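Local coordinates for flagellar basal body protein (Helicobacter pylori, PDB 5NPY), which probably builds the hook of the bacterial flagellum, the flexible joint that links the rod of the basal body to the filament, at residues Ala426-Lys431 / Ser456-Tyr461; Gln396-Lys401 / Val421-Ala426; Phe97-Asn102 / Glu140-Tyr145. All blocks are in the same frame, centred on the assembly; numbering follows the deposited sequence.

Contact 1 of 3, residues Ala426-Lys431 / Ser456-Tyr461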
loop_
_atom_site.group_PDB
_atom_site.type_symbol
_atom_site.label_atom_id
_atom_site.label_comp_id
_atom_site.label_asym_id
_atom_site.label_seq_id
_atom_site.Cartn_x
_atom_site.Cartn_y
_atom_site.Cartn_z
ATOM N N ALA A 426 6.148 21.661 -4.467
ATOM C CA ALA A 426 6.760 21.556 -5.793
ATOM C C ALA A 426 6.513 20.186 -6.432
ATOM O O ALA A 426 5.600 20.030 -7.252
ATOM C CB ALA A 426 8.267 21.825 -5.699
ATOM N N THR A 427 7.353 19.202 -6.095
ATOM C CA THR A 427 7.002 17.804 -6.301
ATOM C C THR A 427 5.710 17.530 -5.561
ATOM O O THR A 427 5.471 18.065 -4.483
ATOM C CB THR A 427 8.073 16.884 -5.730
ATOM O OG1 THR A 427 7.687 16.519 -4.394
ATOM C CG2 THR A 427 9.433 17.602 -5.681
ATOM N N HIS A 428 4.861 16.675 -6.096
ATOM C CA HIS A 428 3.597 16.534 -5.390
ATOM C C HIS A 428 3.577 15.340 -4.442
ATOM O O HIS A 428 2.520 14.758 -4.213
ATOM C CB HIS A 428 2.464 16.520 -6.403
ATOM C CG HIS A 428 2.283 17.859 -7.041
ATOM N ND1 HIS A 428 1.354 18.775 -6.595
ATOM C CD2 HIS A 428 2.988 18.482 -8.016
ATOM C CE1 HIS A 428 1.457 19.881 -7.308
ATOM N NE2 HIS A 428 2.444 19.731 -8.174
ATOM N N LYS A 429 4.725 15.007 -3.841
ATOM C CA LYS A 429 4.830 13.839 -2.967
ATOM C C LYS A 429 4.312 14.159 -1.579
ATOM O O LYS A 429 4.489 15.273 -1.079
ATOM C CB LYS A 429 6.274 13.347 -2.866
ATOM C CG LYS A 429 6.974 13.084 -4.212
ATOM C CD LYS A 429 6.361 11.914 -4.990
ATOM C CE LYS A 429 7.219 11.555 -6.192
ATOM N NZ LYS A 429 6.550 10.579 -7.100
ATOM N N MET A 430 3.671 13.174 -0.962
ATOM C CA MET A 430 3.140 13.318 0.389
ATOM C C MET A 430 4.254 13.392 1.439
ATOM O O MET A 430 5.269 12.699 1.348
ATOM C CB MET A 430 2.210 12.142 0.718
ATOM C CG MET A 430 1.407 12.305 2.011
ATOM S SD MET A 430 0.564 10.811 2.632
ATOM C CE MET A 430 -1.066 11.131 1.853
ATOM N N LYS A 431 3.995 14.178 2.491
ATOM C CA LYS A 431 4.882 14.389 3.641
ATOM C C LYS A 431 4.151 13.916 4.893
ATOM O O LYS A 431 3.211 14.573 5.345
ATOM C CB LYS A 431 5.242 15.868 3.789
ATOM C CG LYS A 431 6.226 16.454 2.788
ATOM C CD LYS A 431 6.604 17.873 3.246
ATOM C CE LYS A 431 7.965 18.324 2.751
ATOM N NZ LYS A 431 9.083 17.796 3.573
ATOM N N SER A 456 2.508 8.467 -2.646
ATOM C CA SER A 456 1.263 9.197 -2.511
ATOM C C SER A 456 1.435 10.642 -2.967
ATOM O O SER A 456 2.533 11.215 -2.920
ATOM C CB SER A 456 0.740 9.142 -1.078
ATOM O OG SER A 456 0.525 7.801 -0.677
ATOM N N SER A 457 0.340 11.225 -3.453
ATOM C CA SER A 457 0.443 12.507 -4.131
ATOM C C SER A 457 -0.856 13.279 -3.999
ATOM O O SER A 457 -1.894 12.731 -3.628
ATOM C CB SER A 457 0.810 12.327 -5.599
ATOM O OG SER A 457 0.075 11.249 -6.143
ATOM N N ASP A 458 -0.760 14.584 -4.265
ATOM C CA ASP A 458 -1.922 15.440 -4.427
ATOM C C ASP A 458 -1.985 15.963 -5.868
ATOM O O ASP A 458 -2.127 17.167 -6.090
ATOM C CB ASP A 458 -1.880 16.574 -3.393
ATOM C CG ASP A 458 -0.754 17.582 -3.648
ATOM O OD1 ASP A 458 0.277 17.229 -4.246
ATOM O OD2 ASP A 458 -0.917 18.752 -3.257
ATOM N N LEU A 459 -1.882 15.056 -6.851
ATOM C CA LEU A 459 -1.880 15.422 -8.272
ATOM C C LEU A 459 -3.252 15.896 -8.727
ATOM O O LEU A 459 -4.252 15.191 -8.552
ATOM C CB LEU A 459 -1.456 14.235 -9.142
ATOM C CG LEU A 459 -0.009 13.746 -9.063
ATOM C CD1 LEU A 459 0.217 12.446 -9.866
ATOM C CD2 LEU A 459 0.954 14.856 -9.477
ATOM N N SER A 460 -3.285 17.076 -9.352
ATOM C CA SER A 460 -4.549 17.696 -9.753
ATOM C C SER A 460 -5.190 16.983 -10.938
ATOM O O SER A 460 -6.421 16.930 -11.038
ATOM C CB SER A 460 -4.324 19.170 -10.106
ATOM O OG SER A 460 -5.073 20.033 -9.264
ATOM N N TYR A 461 -4.380 16.429 -11.843
ATOM C CA TYR A 461 -4.918 15.875 -13.073
ATOM C C TYR A 461 -5.539 14.499 -12.874
ATOM O O TYR A 461 -6.278 14.050 -13.749
ATOM C CB TYR A 461 -3.827 15.827 -14.155
ATOM C CG TYR A 461 -2.647 14.896 -13.851
ATOM C CD1 TYR A 461 -1.454 15.386 -13.303
ATOM C CD2 TYR A 461 -2.714 13.539 -14.152
ATOM C CE1 TYR A 461 -0.375 14.533 -13.062
ATOM C CE2 TYR A 461 -1.654 12.679 -13.895
ATOM C CZ TYR A 461 -0.489 13.173 -13.351
ATOM O OH TYR A 461 0.564 12.298 -13.112
#

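Contact 2 of 3, residues Gln396-Lys401 / Val421-Ala426. With 144 (tris-hydroxymethyl-methyl-ammonium), chain B.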
loop_
_atom_site.group_PDB
_atom_site.type_symbol
_atom_site.label_atom_id
_atom_site.label_comp_id
_atom_site.label_asym_id
_atom_site.label_seq_id
_atom_site.Cartn_x
_atom_site.Cartn_y
_atom_site.Cartn_z
ATOM N N GLN A 396 -0.296 22.075 1.303
ATOM C CA GLN A 396 -1.622 21.482 1.375
ATOM C C GLN A 396 -1.605 20.354 2.392
ATOM O O GLN A 396 -0.649 19.574 2.459
ATOM C CB GLN A 396 -2.059 20.954 0.016
ATOM C CG GLN A 396 -3.093 19.858 0.102
ATOM C CD GLN A 396 -3.922 19.779 -1.138
ATOM O OE1 GLN A 396 -4.285 20.809 -1.719
ATOM N NE2 GLN A 396 -4.236 18.550 -1.569
ATOM N N THR A 397 -2.650 20.283 3.215
ATOM C CA THR A 397 -2.701 19.253 4.244
ATOM C C THR A 397 -4.087 18.648 4.308
ATOM O O THR A 397 -5.096 19.320 4.081
ATOM C CB THR A 397 -2.307 19.761 5.687
ATOM O OG1 THR A 397 -3.275 20.697 6.177
ATOM C CG2 THR A 397 -0.939 20.395 5.675
ATOM N N TRP A 398 -4.111 17.378 4.677
ATOM C CA TRP A 398 -5.317 16.643 5.019
ATOM C C TRP A 398 -5.121 16.043 6.401
ATOM O O TRP A 398 -4.006 15.659 6.752
ATOM C CB TRP A 398 -5.605 15.517 3.999
ATOM C CG TRP A 398 -5.790 15.978 2.597
ATOM C CD1 TRP A 398 -4.897 16.669 1.834
ATOM C CD2 TRP A 398 -6.935 15.732 1.752
ATOM N NE1 TRP A 398 -5.416 16.873 0.568
ATOM C CE2 TRP A 398 -6.664 16.318 0.499
ATOM C CE3 TRP A 398 -8.162 15.079 1.941
ATOM C CZ2 TRP A 398 -7.577 16.286 -0.553
ATOM C CZ3 TRP A 398 -9.057 15.036 0.897
ATOM C CH2 TRP A 398 -8.760 15.635 -0.341
ATOM N N GLU A 399 -6.203 15.945 7.180
ATOM C CA GLU A 399 -6.187 15.172 8.422
ATOM C C GLU A 399 -6.868 13.831 8.196
ATOM O O GLU A 399 -8.030 13.782 7.752
ATOM C CB GLU A 399 -6.873 15.908 9.578
ATOM C CG GLU A 399 -6.226 17.231 9.885
ATOM C CD GLU A 399 -6.532 17.733 11.270
ATOM O OE1 GLU A 399 -6.817 16.902 12.155
ATOM O OE2 GLU A 399 -6.474 18.959 11.467
ATOM N N VAL A 400 -6.162 12.753 8.559
ATOM C CA VAL A 400 -6.562 11.380 8.252
ATOM C C VAL A 400 -6.946 10.630 9.533
ATOM O O VAL A 400 -6.161 10.552 10.487
ATOM C CB VAL A 400 -5.438 10.641 7.508
ATOM C CG1 VAL A 400 -5.893 9.244 7.127
ATOM C CG2 VAL A 400 -4.871 11.500 6.285
ATOM N N LYS A 401 -8.123 10.012 9.516
ATOM C CA LYS A 401 -8.689 9.244 10.623
ATOM C C LYS A 401 -8.657 7.772 10.223
ATOM O O LYS A 401 -9.383 7.371 9.309
ATOM C CB LYS A 401 -10.117 9.736 10.879
ATOM C CG LYS A 401 -11.074 8.808 11.611
ATOM C CD LYS A 401 -12.512 9.358 11.537
ATOM C CE LYS A 401 -13.311 8.958 12.774
ATOM N NZ LYS A 401 -14.548 9.765 12.927
ATOM N N VAL A 421 -1.340 14.971 7.409
ATOM C CA VAL A 421 -0.623 14.641 6.185
ATOM C C VAL A 421 -0.433 15.909 5.364
ATOM O O VAL A 421 -1.354 16.727 5.287
ATOM C CB VAL A 421 -1.431 13.582 5.414
ATOM C CG1 VAL A 421 -1.183 13.641 3.981
ATOM C CG2 VAL A 421 -1.185 12.221 5.975
ATOM N N GLY A 422 0.777 16.096 4.790
ATOM C CA GLY A 422 1.084 17.264 3.989
ATOM C C GLY A 422 1.634 16.885 2.616
ATOM O O GLY A 422 1.979 15.734 2.361
ATOM N N PHE A 423 1.710 17.875 1.727
ATOM C CA PHE A 423 2.232 17.637 0.379
ATOM C C PHE A 423 3.282 18.670 0.001
ATOM O O PHE A 423 3.070 19.869 0.175
ATOM C CB PHE A 423 1.116 17.628 -0.683
ATOM C CG PHE A 423 0.252 16.413 -0.602
ATOM C CD1 PHE A 423 -0.921 16.430 0.130
ATOM C CD2 PHE A 423 0.653 15.226 -1.194
ATOM C CE1 PHE A 423 -1.705 15.293 0.251
ATOM C CE2 PHE A 423 -0.131 14.084 -1.076
ATOM C CZ PHE A 423 -1.312 14.124 -0.371
ATOM N N ASP A 424 4.385 18.199 -0.569
ATOM C CA ASP A 424 5.430 19.091 -1.048
ATOM C C ASP A 424 4.875 20.031 -2.115
ATOM O O ASP A 424 4.246 19.600 -3.081
ATOM C CB ASP A 424 6.596 18.258 -1.574
ATOM C CG ASP A 424 7.786 19.104 -2.005
ATOM O OD1 ASP A 424 8.862 18.945 -1.398
ATOM O OD2 ASP A 424 7.653 19.903 -2.956
ATOM N N SER A 425 5.074 21.333 -1.923
ATOM C CA SER A 425 4.422 22.289 -2.812
ATOM C C SER A 425 4.962 22.240 -4.246
ATOM O O SER A 425 4.281 22.716 -5.160
ATOM C CB SER A 425 4.558 23.692 -2.225
ATOM O OG SER A 425 5.897 23.922 -1.815
ATOM N N ALA A 426 6.148 21.661 -4.467
ATOM C CA ALA A 426 6.760 21.556 -5.793
ATOM C C ALA A 426 6.513 20.186 -6.432
ATOM O O ALA A 426 5.600 20.030 -7.252
ATOM C CB ALA A 426 8.267 21.825 -5.699
HETATM C C1 144 B . -2.473 22.649 10.996
HETATM N N 144 B . -3.658 22.145 10.301
HETATM C C2 144 B . -4.819 22.963 10.650
HETATM O O2 144 B . -5.385 22.643 11.898
HETATM C C3 144 B . -3.915 20.762 10.685
HETATM O O3 144 B . -4.744 20.130 9.736
HETATM C C4 144 B . -3.533 22.173 8.834
HETATM O O4 144 B . -2.371 22.729 8.260
HETATM O O HOH W 1 1.508 21.763 -0.821
#

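Contact 3 of 3, residues Phe97-Asn102 / Glu140-Tyr145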
loop_
_atom_site.group_PDB
_atom_site.type_symbol
_atom_site.label_atom_id
_atom_site.label_comp_id
_atom_site.label_asym_id
_atom_site.label_seq_id
_atom_site.Cartn_x
_atom_site.Cartn_y
_atom_site.Cartn_z
ATOM N N PHE A 97 20.886 -34.145 -15.166
ATOM C CA PHE A 97 20.234 -34.161 -13.869
ATOM C C PHE A 97 21.211 -34.702 -12.835
ATOM O O PHE A 97 22.146 -35.436 -13.165
ATOM C CB PHE A 97 18.962 -35.019 -13.911
ATOM C CG PHE A 97 17.859 -34.431 -14.760
ATOM C CD1 PHE A 97 17.455 -33.118 -14.585
ATOM C CD2 PHE A 97 17.241 -35.187 -15.746
ATOM C CE1 PHE A 97 16.452 -32.571 -15.362
ATOM C CE2 PHE A 97 16.233 -34.644 -16.531
ATOM C CZ PHE A 97 15.840 -33.335 -16.342
ATOM N N VAL A 98 21.004 -34.321 -11.577
ATOM C CA VAL A 98 21.859 -34.750 -10.474
ATOM C C VAL A 98 21.015 -35.502 -9.469
ATOM O O VAL A 98 19.939 -35.029 -9.085
ATOM C CB VAL A 98 22.539 -33.571 -9.772
ATOM C CG1 VAL A 98 23.743 -34.086 -9.031
ATOM C CG2 VAL A 98 22.862 -32.472 -10.764
ATOM N N ILE A 99 21.510 -36.658 -9.032
ATOM C CA ILE A 99 20.814 -37.507 -8.071
ATOM C C ILE A 99 21.824 -38.162 -7.137
ATOM O O ILE A 99 23.029 -38.172 -7.390
ATOM C CB ILE A 99 19.968 -38.596 -8.749
ATOM C CG1 ILE A 99 20.884 -39.608 -9.416
ATOM C CG2 ILE A 99 18.989 -37.990 -9.755
ATOM C CD1 ILE A 99 20.118 -40.690 -10.073
ATOM N N GLY A 100 21.306 -38.742 -6.061
ATOM C CA GLY A 100 22.131 -39.345 -5.043
ATOM C C GLY A 100 21.320 -40.234 -4.124
ATOM O O GLY A 100 20.090 -40.140 -4.059
ATOM N N PRO A 101 22.003 -41.114 -3.386
ATOM C CA PRO A 101 21.308 -42.125 -2.575
ATOM C C PRO A 101 20.873 -41.700 -1.176
ATOM O O PRO A 101 20.215 -42.503 -0.497
ATOM C CB PRO A 101 22.364 -43.237 -2.476
ATOM C CG PRO A 101 23.656 -42.494 -2.460
ATOM C CD PRO A 101 23.463 -41.322 -3.399
ATOM N N ASN A 102 21.198 -40.484 -0.729
ATOM C CA ASN A 102 21.029 -40.088 0.666
ATOM C C ASN A 102 20.099 -38.884 0.731
ATOM O O ASN A 102 20.431 -37.808 0.224
ATOM C CB ASN A 102 22.395 -39.792 1.305
ATOM C CG ASN A 102 22.301 -39.140 2.687
ATOM O OD1 ASN A 102 21.258 -38.660 3.117
ATOM N ND2 ASN A 102 23.427 -39.136 3.396
ATOM N N GLU A 140 14.811 -46.017 -9.223
ATOM C CA GLU A 140 15.715 -46.781 -8.371
ATOM C C GLU A 140 15.784 -46.237 -6.953
ATOM O O GLU A 140 16.597 -46.723 -6.160
ATOM C CB GLU A 140 17.134 -46.801 -8.955
ATOM C CG GLU A 140 17.240 -47.262 -10.398
ATOM C CD GLU A 140 16.779 -46.209 -11.399
ATOM O OE1 GLU A 140 15.801 -46.487 -12.138
ATOM O OE2 GLU A 140 17.388 -45.107 -11.432
ATOM N N GLY A 141 14.989 -45.216 -6.632
ATOM C CA GLY A 141 14.984 -44.630 -5.308
ATOM C C GLY A 141 16.034 -43.572 -5.040
ATOM O O GLY A 141 16.201 -43.181 -3.884
ATOM N N TYR A 142 16.754 -43.100 -6.055
ATOM C CA TYR A 142 17.708 -42.016 -5.851
ATOM C C TYR A 142 16.988 -40.670 -5.835
ATOM O O TYR A 142 16.044 -40.443 -6.597
ATOM C CB TYR A 142 18.786 -42.019 -6.940
ATOM C CG TYR A 142 19.763 -43.178 -6.860
ATOM C CD1 TYR A 142 20.687 -43.266 -5.823
ATOM C CD2 TYR A 142 19.770 -44.178 -7.830
ATOM C CE1 TYR A 142 21.583 -44.321 -5.749
ATOM C CE2 TYR A 142 20.663 -45.241 -7.761
ATOM C CZ TYR A 142 21.565 -45.304 -6.718
ATOM O OH TYR A 142 22.454 -46.348 -6.649
ATOM N N TYR A 143 17.449 -39.774 -4.968
ATOM C CA TYR A 143 16.814 -38.475 -4.811
ATOM C C TYR A 143 17.330 -37.496 -5.850
ATOM O O TYR A 143 18.493 -37.545 -6.249
ATOM C CB TYR A 143 17.070 -37.918 -3.411
ATOM C CG TYR A 143 16.546 -38.841 -2.354
ATOM C CD1 TYR A 143 15.190 -39.054 -2.213
ATOM C CD2 TYR A 143 17.403 -39.549 -1.541
ATOM C CE1 TYR A 143 14.701 -39.917 -1.264
ATOM C CE2 TYR A 143 16.921 -40.426 -0.601
ATOM C CZ TYR A 143 15.573 -40.596 -0.459
ATOM O OH TYR A 143 15.100 -41.460 0.493
ATOM N N VAL A 144 16.451 -36.589 -6.267
ATOM C CA VAL A 144 16.778 -35.542 -7.230
ATOM C C VAL A 144 17.359 -34.339 -6.489
ATOM O O VAL A 144 16.710 -33.772 -5.601
ATOM C CB VAL A 144 15.534 -35.147 -8.034
ATOM C CG1 VAL A 144 15.891 -34.121 -9.102
ATOM C CG2 VAL A 144 14.898 -36.395 -8.638
ATOM N N TYR A 145 18.577 -33.939 -6.858
ATOM C CA TYR A 145 19.235 -32.796 -6.228
ATOM C C TYR A 145 18.926 -31.502 -6.967
ATOM O O TYR A 145 18.916 -31.461 -8.207
ATOM C CB TYR A 145 20.758 -32.977 -6.169
ATOM C CG TYR A 145 21.212 -33.937 -5.102
ATOM C CD1 TYR A 145 20.569 -35.158 -4.953
ATOM C CD2 TYR A 145 22.279 -33.638 -4.247
ATOM C CE1 TYR A 145 20.940 -36.051 -3.995
ATOM C CE2 TYR A 145 22.674 -34.556 -3.265
ATOM C CZ TYR A 145 21.984 -35.765 -3.158
ATOM O OH TYR A 145 22.281 -36.732 -2.229
#

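Contact 1 of 3, residues Ala426-Lys431 / Ser456-Tyr461
H428, K429 and M430 meet S456, S457 and D458 through their backbones, with a single bridge pairing K429 and S457, whose CA atoms are 4.7 Å apart. D458 N donates to H428 O, and M430 N donates to S456 O at 3.0 Å. H428 O also takes a CA-H...O contact from S457 CA at 3.1 Å. H428 CB is directed at the other segment. A chi1 of -70° sets CG anti to the carbonyl carbon, and the ring carried there presents H428 ND1 to D458 OD1, a bond of 3.0 Å. The acceptor lies close to the imidazole plane, but ND1 comes to the carboxylate from above, 40° out of its plane. The two side chains cross at about a right angle. L459 CD2 approaches obliquely and rests 3.8 Å from H428 CB. At the buried end, M430 CB sits 3.8 Å from S456 CB, and the bent M430 chain brings M430 CE to 4.0 Å from S456 CB. S456 OG is bonded outside the pair, to L448 O and V197 N. The ND1 bond fixes the turn of the imidazole, and the nearby carboxylate would be expected to favour a protonated, positively charged H428.

Contact 2 of 3, residues Gln396-Lys401 / Val421-Ala426
Q396 meets F423 where strand 411-423 ends: F423 N donates to Q396 O at 3.0 Å in a bent bond. A water bridges Q396 N and F423 O. The two side chains lie side by side and point the same way, with Q396 CG 4.1 Å from F423 CD1. T397 faces G422 in a non-hydrogen-bonded pair, and its side chain leaves by the other face of the sheet. T397 OG1 sits between the backbone N and the carbonyl carbon (chi1 66°), and there it takes a weak bond from O4 of the bound tris-hydroxymethyl-methyl-ammonium. T380 OG1 is bonded both to T397 OG1 and to the ligand. W398 and V421 form a hydrogen-bonded pair: V421 N donates to W398 O at 2.8 Å, and W398 N to V421 O at 2.9 Å. W398 CD1 lies 3.8 Å from F423 CE1, at the edge of the phenyl ring, and the ring planes are 80° apart. E399 reaches the ligand with its extended chain, and E399 OE2 accepts from ligand O3 at 2.7 Å. V400 CG2 then meets V421 CG2 at 3.8 Å. The segments belong to a beta hairpin, strands 396-406 and 411-423, in which T397 and E399 line the ligand pocket.

Contact 3 of 3, residues Phe97-Asn102 / Glu140-Tyr145
Y145 meets the backbone of V98, I99 and G100 with one side of its ring, CD1 and CE1. Y145 CB is 3.7 Å from V98 O and 4.1 Å from V98 CB. A chi1 of -76° places CG beside the backbone N, the N that donates to V98 O. Farther out, CD1 is near I99 CA and G100 N. The nearest atom to Y145 CE1 across the contact is G100 N, at 3.4 Å. Y145 CZ is 4.0 Å from G100 CA, and Y145 OH ends 3.8 Å from G100 CA. The strands run antiparallel, and both belong to the D1 region of FlgE-like proteins. I99 and V144 form a non-hydrogen-bonded pair, G100 and Y143 a hydrogen-bonded one. Y145 N donates to V98 O at 2.8 Å in a nearly straight bond. Y143 N donates to G100 O at 2.8 Å, and G100 N returns a bond to Y143 O. I99 and Y142 cross at about a right angle, I99 CD1 touching Y142 CB. P101 CB lies 3.5 Å from Y142 CE1, and P101 CA is at the ring's edge. Beyond the pair, Y142 also meets F121 edge to face. Three main-chain bonds thus fix the register, and the bare CA of G100 lets the Y145 ring and hydroxyl come close, where a CB would clash.

Contact 3 comes first along the chain, then contact 2, then contact 1. Contacts 1 and 2 are neighbours, with centres about 9 Å apart, and share A426. Strand 411-423 leads through A426 to strand 430-431, its neighbour in the same antiparallel sheet. Probable backbone bonds K431 N to G422 O and D424 N to K429 O join them, and F423 CE2 packs against S457 and D458. The loop before strand 465-471 is thus tied to the hairpin that lines the ligand pocket. Contact 3 joins strands 97-100 and 143-148 in the D1 region. Its centre is about 57 Å from that of contact 1 and 60 Å from that of contact 2, consistent with an elongated, multi-domain hook protein.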